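Local coordinates for Cwp19 (Clostridioides difficile, PDB 5OQ3), which is a cell-wall protein whose TIM-barrel glycoside hydrolase domain, the part described here, probably acts on peptidoglycan, the whole protein being assigned more tentatively as an N-acetylmuramoyl-L-alanine amidase, at residues I32-V35 and D39-K42; K49-Y54 and L105-E110; W88-Y91 and T95-K98; E53-L58 and H113-E118. One frame throughout, in Å; residues are numbered along the deposited sequence.

All four contacts fall in the first part of a closed eight-stranded parallel barrel, on one beta-alpha-beta-alpha-beta run from strand 27-32 to strand 118-123. Contact 1, which closes before the others open, folds the loop after strand 27-32 back on itself. Contacts 2 and 4 share Glu-53 and Tyr-54 and pair the same two helices, 47-63 and 104-114, at successive levels, their centres about 8 Å apart. Contact 3 comes between their two halves along the chain, about 24 Å from contact 4, centre to centre. Trp-40 of contact 1 reaches Gln-50 and Tyr-54, and Val-35 touches Tyr-91, so the first loop touches both helix 47-63 and the connection that holds contact 3.

Contact 1. Residues I32-V35 and D39-K42; sequences ISTV and DWPK
Asp-39 turns its side chain back on Ser-33 and takes hold of the backbone there. Its CB lies 3.4 Å from Ser-33 O; CG, set beside the backbone N by a chi1 of -63°, comes near Ser-33 N; and OD2 accepts from Ser-33 N at 2.7 Å through its anti lone pair, with an N-H...O angle of 166°. The other oxygen, OD1, is bonded to Ser-363 OG and Lys-365 N, so both carboxylate oxygens are held and the rotation of the group is fixed. In return Asp-39 N donates to Ser-33 O at 2.9 Å, and Trp-40 N adds a weak bond to the same oxygen.

Farther along, Thr-34 CA approaches Trp-40 O at 3.3 Å in a CH...O contact. Thr-34 CG2 sits at the edge of the indole, near its plane, while Ile-32 CG2 packs on Trp-40 CB at 3.8 Å. Pro-41, which follows a cis peptide bond, places CB over one indole face, and Trp-40 NE1 is bonded to Gln-50 O of helix 47-63. Polar and apolar contacts together fold the chain leaving strand 27-32 back on itself, forming the first beta-alpha loop of a TIM barrel.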
loop_
_atom_site.group_PDB
_atom_site.type_symbol
_atom_site.label_atom_id
_atom_site.label_comp_id
_atom_site.label_asym_id
_atom_site.label_seq_id
_atom_site.Cartn_x
_atom_site.Cartn_y
_atom_site.Cartn_z
ATOM N N ILE A 32 -9.053 -2.141 -0.594
ATOM C CA ILE A 32 -9.815 -3.058 0.251
ATOM C C ILE A 32 -8.790 -3.647 1.254
ATOM O O ILE A 32 -8.022 -4.547 0.946
ATOM C CB ILE A 32 -10.469 -4.166 -0.615
ATOM C CG1 ILE A 32 -11.450 -3.520 -1.647
ATOM C CG2 ILE A 32 -11.186 -5.210 0.245
ATOM C CD1 ILE A 32 -12.081 -4.503 -2.616
ATOM N N SER A 33 -8.765 -3.059 2.428
ATOM C CA SER A 33 -7.884 -3.420 3.526
ATOM C C SER A 33 -8.473 -4.543 4.330
ATOM O O SER A 33 -9.672 -4.556 4.640
ATOM C CB SER A 33 -7.585 -2.194 4.378
ATOM O OG SER A 33 -6.626 -2.502 5.373
ATOM N N THR A 34 -7.620 -5.500 4.671
ATOM C CA THR A 34 -7.985 -6.693 5.444
ATOM C C THR A 34 -7.431 -6.664 6.877
ATOM O O THR A 34 -7.908 -7.381 7.760
ATOM C CB THR A 34 -7.470 -7.949 4.728
ATOM O OG1 THR A 34 -6.050 -7.862 4.599
ATOM C CG2 THR A 34 -8.093 -8.088 3.374
ATOM N N VAL A 35 -6.467 -5.779 7.135
ATOM C CA VAL A 35 -5.921 -5.641 8.488
ATOM C C VAL A 35 -7.022 -5.128 9.406
ATOM O O VAL A 35 -7.775 -4.218 9.046
ATOM C CB VAL A 35 -4.663 -4.734 8.504
ATOM C CG1 VAL A 35 -5.024 -3.266 8.314
ATOM C CG2 VAL A 35 -3.899 -4.915 9.817
ATOM N N ASP A 39 -12.062 -3.335 5.678
ATOM C CA ASP A 39 -12.984 -3.355 4.565
ATOM C C ASP A 39 -13.586 -4.725 4.269
ATOM O O ASP A 39 -14.728 -4.796 3.876
ATOM C CB ASP A 39 -12.304 -2.886 3.278
ATOM C CG ASP A 39 -11.820 -1.440 3.334
ATOM O OD1 ASP A 39 -12.631 -0.540 3.569
ATOM O OD2 ASP A 39 -10.602 -1.186 3.220
ATOM N N TRP A 40 -12.785 -5.785 4.383
ATOM C CA TRP A 40 -13.216 -7.156 4.113
ATOM C C TRP A 40 -12.221 -8.113 4.801
ATOM O O TRP A 40 -11.016 -7.779 4.847
ATOM C CB TRP A 40 -13.212 -7.420 2.597
ATOM C CG TRP A 40 -13.654 -8.804 2.252
ATOM C CD1 TRP A 40 -14.936 -9.262 2.154
ATOM C CD2 TRP A 40 -12.803 -9.945 2.096
ATOM N NE1 TRP A 40 -14.928 -10.597 1.907
ATOM C CE2 TRP A 40 -13.632 -11.045 1.862
ATOM C CE3 TRP A 40 -11.402 -10.131 2.091
ATOM C CZ2 TRP A 40 -13.129 -12.328 1.656
ATOM C CZ3 TRP A 40 -10.907 -11.418 1.888
ATOM C CH2 TRP A 40 -11.768 -12.497 1.705
ATOM N N PRO A 41 -12.650 -9.273 5.303
ATOM C CA PRO A 41 -14.060 -9.670 5.499
ATOM C C PRO A 41 -14.617 -9.140 6.798
ATOM O O PRO A 41 -13.873 -9.005 7.763
ATOM C CB PRO A 41 -13.960 -11.201 5.554
ATOM C CG PRO A 41 -12.636 -11.464 6.174
ATOM C CD PRO A 41 -11.722 -10.350 5.693
ATOM N N LYS A 42 -15.918 -8.845 6.823
ATOM C CA LYS A 42 -16.567 -8.398 8.053
ATOM C C LYS A 42 -16.715 -9.588 8.997
ATOM O O LYS A 42 -16.628 -9.424 10.215
ATOM C CB LYS A 42 -17.935 -7.814 7.712
ATOM C CG LYS A 42 -18.657 -7.099 8.835
ATOM C CD LYS A 42 -20.124 -6.871 8.465
ATOM C CE LYS A 42 -20.561 -5.426 8.681
ATOM N NZ LYS A 42 -20.431 -4.976 10.093
#

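Contact 2. Residues K49-Y54 and L105-E110; sequences KQKKEY and LPFLIE
Tyr-54 reaches from helix 47-63 across to helix 104-114 and donates a hydrogen bond from OH to Leu-108 O, at 2.7 Å. The donor stands 33° out of the carbonyl plane and approaches the oxygen well to the side. On the way the phenol ring receives Leu-108 CD2 squarely on one face: the methyl is 3.4 Å from the ring centroid and almost on the ring normal, a close CH-pi contact. With CG anti to the backbone N (chi1 -177°), the ring is directed straight at the neighbouring helix, and Trp-40 meets it edge-to-face. Leu-108 also rests on Phe-119 and Val-71 of the barrel strands, making this the buried, tightly packed half.

The two helices are neighbours in the outer layer of the TIM barrel and run nearly parallel, as successive helices of a beta/alpha barrel do, their segment axes 10.8 Å apart and inclined by 22°.

Toward solvent the packing rests on Phe-107 and the aliphatic chain of Lys-51. Lys-51 CG lies over the ring face, 3.7 Å from the centroid of Phe-107, and CB comes to 3.5 Å from Phe-107 CZ. Beyond CG the extended lysine crosses the ring obliquely, CD and CE continuing over the same face toward CE1 and CD1, before NZ reaches a salt bridge with Glu-47 on its own helix. Between the two halves Tyr-54 and Phe-107 run alongside each other, pointing opposite ways, with CD2 of Tyr-54 4.1 Å from CE2 of Phe-107.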
loop_
_atom_site.group_PDB
_atom_site.type_symbol
_atom_site.label_atom_id
_atom_site.label_comp_id
_atom_site.label_asym_id
_atom_site.label_seq_id
_atom_site.Cartn_x
_atom_site.Cartn_y
_atom_site.Cartn_z
ATOM N N LYS A 49 -20.309 -16.484 3.834
ATOM C CA LYS A 49 -20.603 -15.106 4.136
ATOM C C LYS A 49 -19.446 -14.186 3.682
ATOM O O LYS A 49 -19.665 -13.076 3.215
ATOM C CB LYS A 49 -20.826 -14.926 5.612
ATOM C CG LYS A 49 -21.293 -13.528 5.938
ATOM C CD LYS A 49 -22.265 -13.485 7.105
ATOM C CE LYS A 49 -22.906 -12.113 7.218
ATOM N NZ LYS A 49 -23.711 -11.731 6.015
ATOM N N GLN A 50 -18.210 -14.677 3.794
ATOM C CA GLN A 50 -17.070 -13.898 3.349
ATOM C C GLN A 50 -17.153 -13.691 1.836
ATOM O O GLN A 50 -16.933 -12.603 1.348
ATOM C CB GLN A 50 -15.742 -14.572 3.722
ATOM C CG GLN A 50 -15.497 -14.588 5.232
ATOM C CD GLN A 50 -14.230 -15.295 5.670
ATOM O OE1 GLN A 50 -13.713 -16.183 4.978
ATOM N NE2 GLN A 50 -13.762 -14.965 6.875
ATOM N N LYS A 51 -17.501 -14.740 1.110
ATOM C CA LYS A 51 -17.659 -14.642 -0.342
ATOM C C LYS A 51 -18.752 -13.622 -0.687
ATOM O O LYS A 51 -18.555 -12.773 -1.588
ATOM C CB LYS A 51 -17.981 -16.011 -0.955
ATOM C CG LYS A 51 -16.798 -16.981 -1.019
ATOM C CD LYS A 51 -17.228 -18.323 -1.594
ATOM C CE LYS A 51 -16.041 -19.235 -1.743
ATOM N NZ LYS A 51 -16.465 -20.568 -2.181
ATOM N N LYS A 52 -19.910 -13.715 -0.029
ATOM C CA LYS A 52 -21.000 -12.778 -0.340
ATOM C C LYS A 52 -20.643 -11.323 0.045
ATOM O O LYS A 52 -20.979 -10.382 -0.679
ATOM C CB LYS A 52 -22.290 -13.238 0.340
ATOM C CG LYS A 52 -23.443 -12.269 0.192
ATOM C CD LYS A 52 -24.015 -12.172 -1.217
ATOM C CE LYS A 52 -25.507 -11.851 -1.183
ATOM N NZ LYS A 52 -25.940 -10.887 -0.108
ATOM N N GLU A 53 -19.989 -11.132 1.196
ATOM C CA GLU A 53 -19.525 -9.806 1.582
ATOM C C GLU A 53 -18.612 -9.175 0.497
ATOM O O GLU A 53 -18.751 -8.016 0.160
ATOM C CB GLU A 53 -18.801 -9.852 2.931
ATOM C CG GLU A 53 -19.729 -9.954 4.109
ATOM C CD GLU A 53 -19.092 -10.444 5.391
ATOM O OE1 GLU A 53 -17.878 -10.731 5.432
ATOM O OE2 GLU A 53 -19.860 -10.533 6.387
ATOM N N TYR A 54 -17.748 -9.993 -0.121
ATOM C CA TYR A 54 -16.862 -9.510 -1.166
ATOM C C TYR A 54 -17.600 -9.159 -2.451
ATOM O O TYR A 54 -17.380 -8.069 -3.013
ATOM C CB TYR A 54 -15.797 -10.511 -1.475
ATOM C CG TYR A 54 -14.796 -10.044 -2.504
ATOM C CD1 TYR A 54 -13.888 -9.009 -2.225
ATOM C CD2 TYR A 54 -14.766 -10.610 -3.754
ATOM C CE1 TYR A 54 -12.935 -8.599 -3.163
ATOM C CE2 TYR A 54 -13.846 -10.235 -4.688
ATOM C CZ TYR A 54 -12.927 -9.216 -4.393
ATOM O OH TYR A 54 -11.974 -8.877 -5.296
ATOM N N LEU A 105 -8.115 -16.257 -2.416
ATOM C CA LEU A 105 -7.588 -15.410 -3.480
ATOM C C LEU A 105 -8.132 -15.678 -4.902
ATOM O O LEU A 105 -8.461 -14.714 -5.602
ATOM C CB LEU A 105 -6.045 -15.353 -3.449
ATOM C CG LEU A 105 -5.379 -14.395 -4.407
ATOM C CD1 LEU A 105 -5.907 -12.973 -4.221
ATOM C CD2 LEU A 105 -3.860 -14.403 -4.263
ATOM N N PRO A 106 -8.270 -16.967 -5.312
ATOM C CA PRO A 106 -8.880 -17.229 -6.632
ATOM C C PRO A 106 -10.253 -16.579 -6.759
ATOM O O PRO A 106 -10.603 -16.072 -7.835
ATOM C CB PRO A 106 -8.942 -18.753 -6.692
ATOM C CG PRO A 106 -7.811 -19.186 -5.852
ATOM C CD PRO A 106 -7.753 -18.222 -4.717
ATOM N N PHE A 107 -11.064 -16.668 -5.696
ATOM C CA PHE A 107 -12.376 -16.055 -5.693
ATOM C C PHE A 107 -12.317 -14.533 -5.788
ATOM O O PHE A 107 -13.014 -13.904 -6.611
ATOM C CB PHE A 107 -13.122 -16.452 -4.435
ATOM C CG PHE A 107 -14.544 -16.007 -4.401
ATOM C CD1 PHE A 107 -15.550 -16.804 -4.992
ATOM C CD2 PHE A 107 -14.917 -14.838 -3.764
ATOM C CE1 PHE A 107 -16.891 -16.417 -4.948
ATOM C CE2 PHE A 107 -16.262 -14.449 -3.711
ATOM C CZ PHE A 107 -17.241 -15.230 -4.312
ATOM N N LEU A 108 -11.385 -13.969 -5.036
ATOM C CA LEU A 108 -11.243 -12.497 -5.046
ATOM C C LEU A 108 -10.870 -11.973 -6.443
ATOM O O LEU A 108 -11.403 -10.999 -6.898
ATOM C CB LEU A 108 -10.252 -12.018 -4.020
ATOM C CG LEU A 108 -10.448 -12.457 -2.572
ATOM C CD1 LEU A 108 -9.328 -11.945 -1.660
ATOM C CD2 LEU A 108 -11.785 -11.975 -2.051
ATOM N N ILE A 109 -10.001 -12.728 -7.131
ATOM C CA ILE A 109 -9.549 -12.370 -8.450
ATOM C C ILE A 109 -10.611 -12.645 -9.536
ATOM O O ILE A 109 -10.955 -11.761 -10.351
ATOM C CB ILE A 109 -8.252 -13.106 -8.783
ATOM C CG1 ILE A 109 -7.124 -12.602 -7.867
ATOM C CG2 ILE A 109 -7.867 -12.863 -10.237
ATOM C CD1 ILE A 109 -5.906 -13.482 -7.971
ATOM N N GLU A 110 -11.162 -13.864 -9.506
ATOM C CA GLU A 110 -12.074 -14.264 -10.558
ATOM C C GLU A 110 -13.359 -13.422 -10.501
ATOM O O GLU A 110 -13.909 -13.071 -11.560
ATOM C CB GLU A 110 -12.373 -15.754 -10.524
ATOM C CG GLU A 110 -11.172 -16.606 -10.932
ATOM C CD GLU A 110 -11.314 -18.095 -10.824
ATOM O OE1 GLU A 110 -12.246 -18.592 -10.209
ATOM O OE2 GLU A 110 -10.421 -18.799 -11.401
#

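Contact 3. Residues W88-Y91 and T95-K98; sequences WSEY and TQGK
A type II beta turn, Thr-95 to Lys-98, packs against residues 88-91, which lead into the short helix 90-93, in the long connection between strand 68-74 and helix 104-114. One direct bond joins the two segments: Gly-97 N donates to Trp-88 O at 2.8 Å, nearly straight at 168°. Gly-97 takes the positive phi (92°) that this turn type requires at its third position. Trp-88 CB rests 3.4 Å from Lys-98 O, and the indole meets Gly-97 O at its edge, near the ring plane.

Three waters fill in the rest. One links Trp-88 N with Gly-97 O, a second donates to both Ser-89 O and Lys-98 O, and a third accepts from Glu-90 N and Gln-96 NE2 while donating to Glu-90 OE2 at 2.7 Å. The carboxylate of Glu-90 and the amide of Gln-96 stand almost perpendicular, 87° apart, and the third water joins them where OE2 and NE2 are 4.1 Å from each other. Glu-90 OE2 also forms a salt bridge with Lys-76. At the helix start Ser-89 OG accepts from Tyr-91 N at 3.2 Å and bonds to Asp-78. The result is a type II turn bridged by waters to the chain entering an N-capped short helix, at the surface.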
loop_
_atom_site.group_PDB
_atom_site.type_symbol
_atom_site.label_atom_id
_atom_site.label_comp_id
_atom_site.label_asym_id
_atom_site.label_seq_id
_atom_site.Cartn_x
_atom_site.Cartn_y
_atom_site.Cartn_z
ATOM N N TRP A 88 -1.328 -18.546 6.947
ATOM C CA TRP A 88 -2.671 -17.991 6.754
ATOM C C TRP A 88 -2.921 -16.806 7.667
ATOM O O TRP A 88 -2.618 -16.849 8.869
ATOM C CB TRP A 88 -3.759 -19.037 7.021
ATOM C CG TRP A 88 -3.816 -20.174 6.037
ATOM C CD1 TRP A 88 -3.408 -21.465 6.227
ATOM C CD2 TRP A 88 -4.371 -20.112 4.727
ATOM N NE1 TRP A 88 -3.666 -22.205 5.097
ATOM C CE2 TRP A 88 -4.296 -21.404 4.178
ATOM C CE3 TRP A 88 -4.962 -19.079 3.970
ATOM C CZ2 TRP A 88 -4.747 -21.695 2.874
ATOM C CZ3 TRP A 88 -5.406 -19.370 2.676
ATOM C CH2 TRP A 88 -5.313 -20.672 2.159
ATOM N N SER A 89 -3.541 -15.767 7.131
ATOM C CA SER A 89 -3.809 -14.556 7.914
ATOM C C SER A 89 -4.853 -14.802 9.006
ATOM O O SER A 89 -5.878 -15.422 8.780
ATOM C CB SER A 89 -4.311 -13.437 7.002
ATOM O OG SER A 89 -4.632 -12.282 7.756
ATOM N N GLU A 90 -4.586 -14.259 10.187
ATOM C CA GLU A 90 -5.524 -14.321 11.288
ATOM C C GLU A 90 -6.823 -13.594 10.989
ATOM O O GLU A 90 -7.816 -13.825 11.688
ATOM C CB GLU A 90 -4.910 -13.707 12.529
ATOM C CG GLU A 90 -4.818 -12.197 12.509
ATOM C CD GLU A 90 -3.758 -11.657 13.434
ATOM O OE1 GLU A 90 -4.126 -11.141 14.508
ATOM O OE2 GLU A 90 -2.560 -11.792 13.109
ATOM N N TYR A 91 -6.852 -12.726 9.975
ATOM C CA TYR A 91 -8.087 -11.940 9.773
ATOM C C TYR A 91 -9.192 -12.741 9.088
ATOM O O TYR A 91 -10.311 -12.291 9.048
ATOM C CB TYR A 91 -7.798 -10.606 9.064
ATOM C CG TYR A 91 -6.758 -9.808 9.855
ATOM C CD1 TYR A 91 -7.051 -9.328 11.137
ATOM C CD2 TYR A 91 -5.461 -9.631 9.380
ATOM C CE1 TYR A 91 -6.099 -8.689 11.887
ATOM C CE2 TYR A 91 -4.499 -8.945 10.121
ATOM C CZ TYR A 91 -4.814 -8.482 11.382
ATOM O OH TYR A 91 -3.849 -7.815 12.137
ATOM N N THR A 95 -7.313 -16.659 14.001
ATOM C CA THR A 95 -6.084 -17.352 14.430
ATOM C C THR A 95 -5.019 -17.405 13.327
ATOM O O THR A 95 -5.286 -17.966 12.251
ATOM C CB THR A 95 -6.434 -18.805 14.868
ATOM O OG1 THR A 95 -7.428 -18.752 15.891
ATOM C CG2 THR A 95 -5.209 -19.554 15.377
ATOM N N GLN A 96 -3.818 -16.845 13.583
ATOM C CA GLN A 96 -2.782 -16.863 12.555
ATOM C C GLN A 96 -2.364 -18.300 12.290
ATOM O O GLN A 96 -2.179 -19.088 13.210
ATOM C CB GLN A 96 -1.539 -15.998 12.879
ATOM C CG GLN A 96 -0.662 -15.762 11.624
ATOM C CD GLN A 96 0.573 -14.944 11.910
ATOM O OE1 GLN A 96 1.484 -15.412 12.570
ATOM N NE2 GLN A 96 0.612 -13.711 11.407
ATOM N N GLY A 97 -2.255 -18.628 11.014
ATOM C CA GLY A 97 -1.819 -19.927 10.590
ATOM C C GLY A 97 -2.941 -20.911 10.363
ATOM O O GLY A 97 -2.700 -21.980 9.810
ATOM N N LYS A 98 -4.157 -20.569 10.777
ATOM C CA LYS A 98 -5.301 -21.493 10.667
ATOM C C LYS A 98 -5.865 -21.510 9.249
ATOM O O LYS A 98 -6.262 -20.467 8.732
ATOM C CB LYS A 98 -6.403 -21.121 11.654
ATOM C CG LYS A 98 -7.591 -22.086 11.591
ATOM C CD LYS A 98 -8.584 -21.901 12.742
ATOM C CE LYS A 98 -9.780 -22.848 12.555
ATOM N NZ LYS A 98 -10.643 -22.881 13.749
HETATM O O HOH W 1 -0.473 -21.288 7.811
HETATM O O HOH W 2 -7.011 -17.928 9.156
HETATM O O HOH W 3 -2.038 -12.952 10.671
#

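Contact 4. Residues E53-L58 and H113-E118; sequences EYTDLL and HKRGME
The guanidinium of Arg-115 lies with one face over Thr-55 CA, and Thr-55 CB approaches its NH2 to 3.5 Å. Leu-58 CB meets the group obliquely. The ring of Tyr-54, whose face carries Leu-58 CG toward its rim, belongs to the same packed turn of helix 47-63, and Met-117 O lies in plane at the edge of the His-113 imidazole.

Arg-115 and Gly-116 belong to the Schellman motif that ends helix 104-114 and leads into barrel strand 118-123: Gly-116, at positive phi, is the C-prime residue, with its N bonded to His-113 O at 3.0 Å and Met-117 N bonded to Ala-112 O.

Extended from CG to NE, the Arg-115 chain crosses both Thr-55 and Leu-58 at about a right angle, CD coming 3.8 Å from Leu-58 CB. Salt bridges from NE to Asp-59 and from NH1 to Glu-111 bind the guanidinium to both helices and probably hold it flat against Thr-55. Deeper in, on the buried side, Met-117 points toward helix 47-63; SD lies 4.2 Å from Leu-58 O, and the bend at chi3 (79°) then sets CE 4.2 Å from Leu-58 CD2.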
loop_
_atom_site.group_PDB
_atom_site.type_symbol
_atom_site.label_atom_id
_atom_site.label_comp_id
_atom_site.label_asym_id
_atom_site.label_seq_id
_atom_site.Cartn_x
_atom_site.Cartn_y
_atom_site.Cartn_z
ATOM N N GLU A 53 -19.989 -11.132 1.196
ATOM C CA GLU A 53 -19.525 -9.806 1.582
ATOM C C GLU A 53 -18.612 -9.175 0.497
ATOM O O GLU A 53 -18.751 -8.016 0.160
ATOM C CB GLU A 53 -18.801 -9.852 2.931
ATOM C CG GLU A 53 -19.729 -9.954 4.109
ATOM C CD GLU A 53 -19.092 -10.444 5.391
ATOM O OE1 GLU A 53 -17.878 -10.731 5.432
ATOM O OE2 GLU A 53 -19.860 -10.533 6.387
ATOM N N TYR A 54 -17.748 -9.993 -0.121
ATOM C CA TYR A 54 -16.862 -9.510 -1.166
ATOM C C TYR A 54 -17.600 -9.159 -2.451
ATOM O O TYR A 54 -17.380 -8.069 -3.013
ATOM C CB TYR A 54 -15.797 -10.511 -1.475
ATOM C CG TYR A 54 -14.796 -10.044 -2.504
ATOM C CD1 TYR A 54 -13.888 -9.009 -2.225
ATOM C CD2 TYR A 54 -14.766 -10.610 -3.754
ATOM C CE1 TYR A 54 -12.935 -8.599 -3.163
ATOM C CE2 TYR A 54 -13.846 -10.235 -4.688
ATOM C CZ TYR A 54 -12.927 -9.216 -4.393
ATOM O OH TYR A 54 -11.974 -8.877 -5.296
ATOM N N THR A 55 -18.479 -10.050 -2.907
ATOM C CA THR A 55 -19.181 -9.735 -4.156
ATOM C C THR A 55 -20.115 -8.540 -4.010
ATOM O O THR A 55 -20.264 -7.745 -4.918
ATOM C CB THR A 55 -19.889 -10.954 -4.789
ATOM O OG1 THR A 55 -20.762 -11.528 -3.831
ATOM C CG2 THR A 55 -18.875 -11.979 -5.245
ATOM N N ASP A 56 -20.761 -8.435 -2.864
ATOM C CA ASP A 56 -21.604 -7.282 -2.607
ATOM C C ASP A 56 -20.781 -5.991 -2.603
ATOM O O ASP A 56 -21.220 -4.957 -3.115
ATOM C CB ASP A 56 -22.296 -7.416 -1.242
ATOM C CG ASP A 56 -23.480 -8.397 -1.246
ATOM O OD1 ASP A 56 -23.945 -8.853 -2.338
ATOM O OD2 ASP A 56 -23.958 -8.672 -0.108
ATOM N N LEU A 57 -19.586 -6.054 -2.032
ATOM C CA LEU A 57 -18.687 -4.901 -2.016
ATOM C C LEU A 57 -18.274 -4.533 -3.450
ATOM O O LEU A 57 -18.385 -3.381 -3.853
ATOM C CB LEU A 57 -17.519 -5.136 -1.076
ATOM C CG LEU A 57 -16.450 -4.038 -0.992
ATOM C CD1 LEU A 57 -17.086 -2.740 -0.484
ATOM C CD2 LEU A 57 -15.308 -4.470 -0.100
ATOM N N LEU A 58 -17.844 -5.514 -4.245
ATOM C CA LEU A 58 -17.472 -5.191 -5.609
ATOM C C LEU A 58 -18.629 -4.610 -6.391
ATOM O O LEU A 58 -18.437 -3.717 -7.219
ATOM C CB LEU A 58 -16.963 -6.409 -6.318
ATOM C CG LEU A 58 -15.642 -7.004 -5.873
ATOM C CD1 LEU A 58 -15.193 -7.972 -6.934
ATOM C CD2 LEU A 58 -14.569 -5.941 -5.700
ATOM N N HIS A 113 -12.550 -10.043 -11.999
ATOM C CA HIS A 113 -12.448 -10.096 -13.438
ATOM C C HIS A 113 -13.788 -10.284 -14.159
ATOM O O HIS A 113 -14.000 -9.721 -15.237
ATOM C CB HIS A 113 -11.487 -11.182 -13.823
ATOM C CG HIS A 113 -10.053 -10.827 -13.531
ATOM N ND1 HIS A 113 -9.023 -11.752 -13.599
ATOM C CD2 HIS A 113 -9.474 -9.648 -13.190
ATOM C CE1 HIS A 113 -7.873 -11.138 -13.365
ATOM N NE2 HIS A 113 -8.117 -9.858 -13.116
ATOM N N LYS A 114 -14.696 -11.060 -13.555
ATOM C CA LYS A 114 -16.029 -11.236 -14.185
ATOM C C LYS A 114 -16.795 -9.920 -14.245
ATOM O O LYS A 114 -17.694 -9.772 -15.078
ATOM C CB LYS A 114 -16.838 -12.309 -13.421
ATOM C CG LYS A 114 -16.351 -13.699 -13.811
ATOM C CD LYS A 114 -17.209 -14.811 -13.228
ATOM C CE LYS A 114 -17.135 -14.868 -11.722
ATOM N NZ LYS A 114 -17.941 -16.007 -11.232
ATOM N N ARG A 115 -16.460 -8.975 -13.367
ATOM C CA ARG A 115 -17.063 -7.661 -13.357
ATOM C C ARG A 115 -16.231 -6.615 -14.145
ATOM O O ARG A 115 -16.505 -5.419 -14.066
ATOM C CB ARG A 115 -17.241 -7.197 -11.919
ATOM C CG ARG A 115 -18.310 -7.969 -11.177
ATOM C CD ARG A 115 -18.206 -7.715 -9.688
ATOM N NE ARG A 115 -19.280 -8.380 -8.991
ATOM C CZ ARG A 115 -19.346 -9.680 -8.745
ATOM N NH1 ARG A 115 -18.370 -10.510 -9.100
ATOM N NH2 ARG A 115 -20.415 -10.180 -8.128
ATOM N N GLY A 116 -15.244 -7.041 -14.912
ATOM C CA GLY A 116 -14.435 -6.127 -15.691
ATOM C C GLY A 116 -13.542 -5.227 -14.855
ATOM O O GLY A 116 -13.183 -4.136 -15.303
ATOM N N MET A 117 -13.188 -5.695 -13.646
ATOM C CA MET A 117 -12.340 -4.932 -12.750
ATOM C C MET A 117 -10.958 -5.563 -12.673
ATOM O O MET A 117 -10.833 -6.782 -12.677
ATOM C CB MET A 117 -12.929 -4.893 -11.353
ATOM C CG MET A 117 -14.323 -4.297 -11.310
ATOM S SD MET A 117 -15.230 -4.415 -9.800
ATOM C CE MET A 117 -14.518 -3.102 -8.842
ATOM N N GLU A 118 -9.927 -4.723 -12.646
ATOM C CA GLU A 118 -8.572 -5.183 -12.430
ATOM C C GLU A 118 -8.335 -5.441 -10.946
ATOM O O GLU A 118 -9.063 -4.914 -10.073
ATOM C CB GLU A 118 -7.550 -4.169 -12.963
ATOM C CG GLU A 118 -7.731 -3.823 -14.429
ATOM C CD GLU A 118 -6.851 -4.573 -15.349
ATOM O OE1 GLU A 118 -5.642 -4.650 -15.094
ATOM O OE2 GLU A 118 -7.337 -5.007 -16.407
#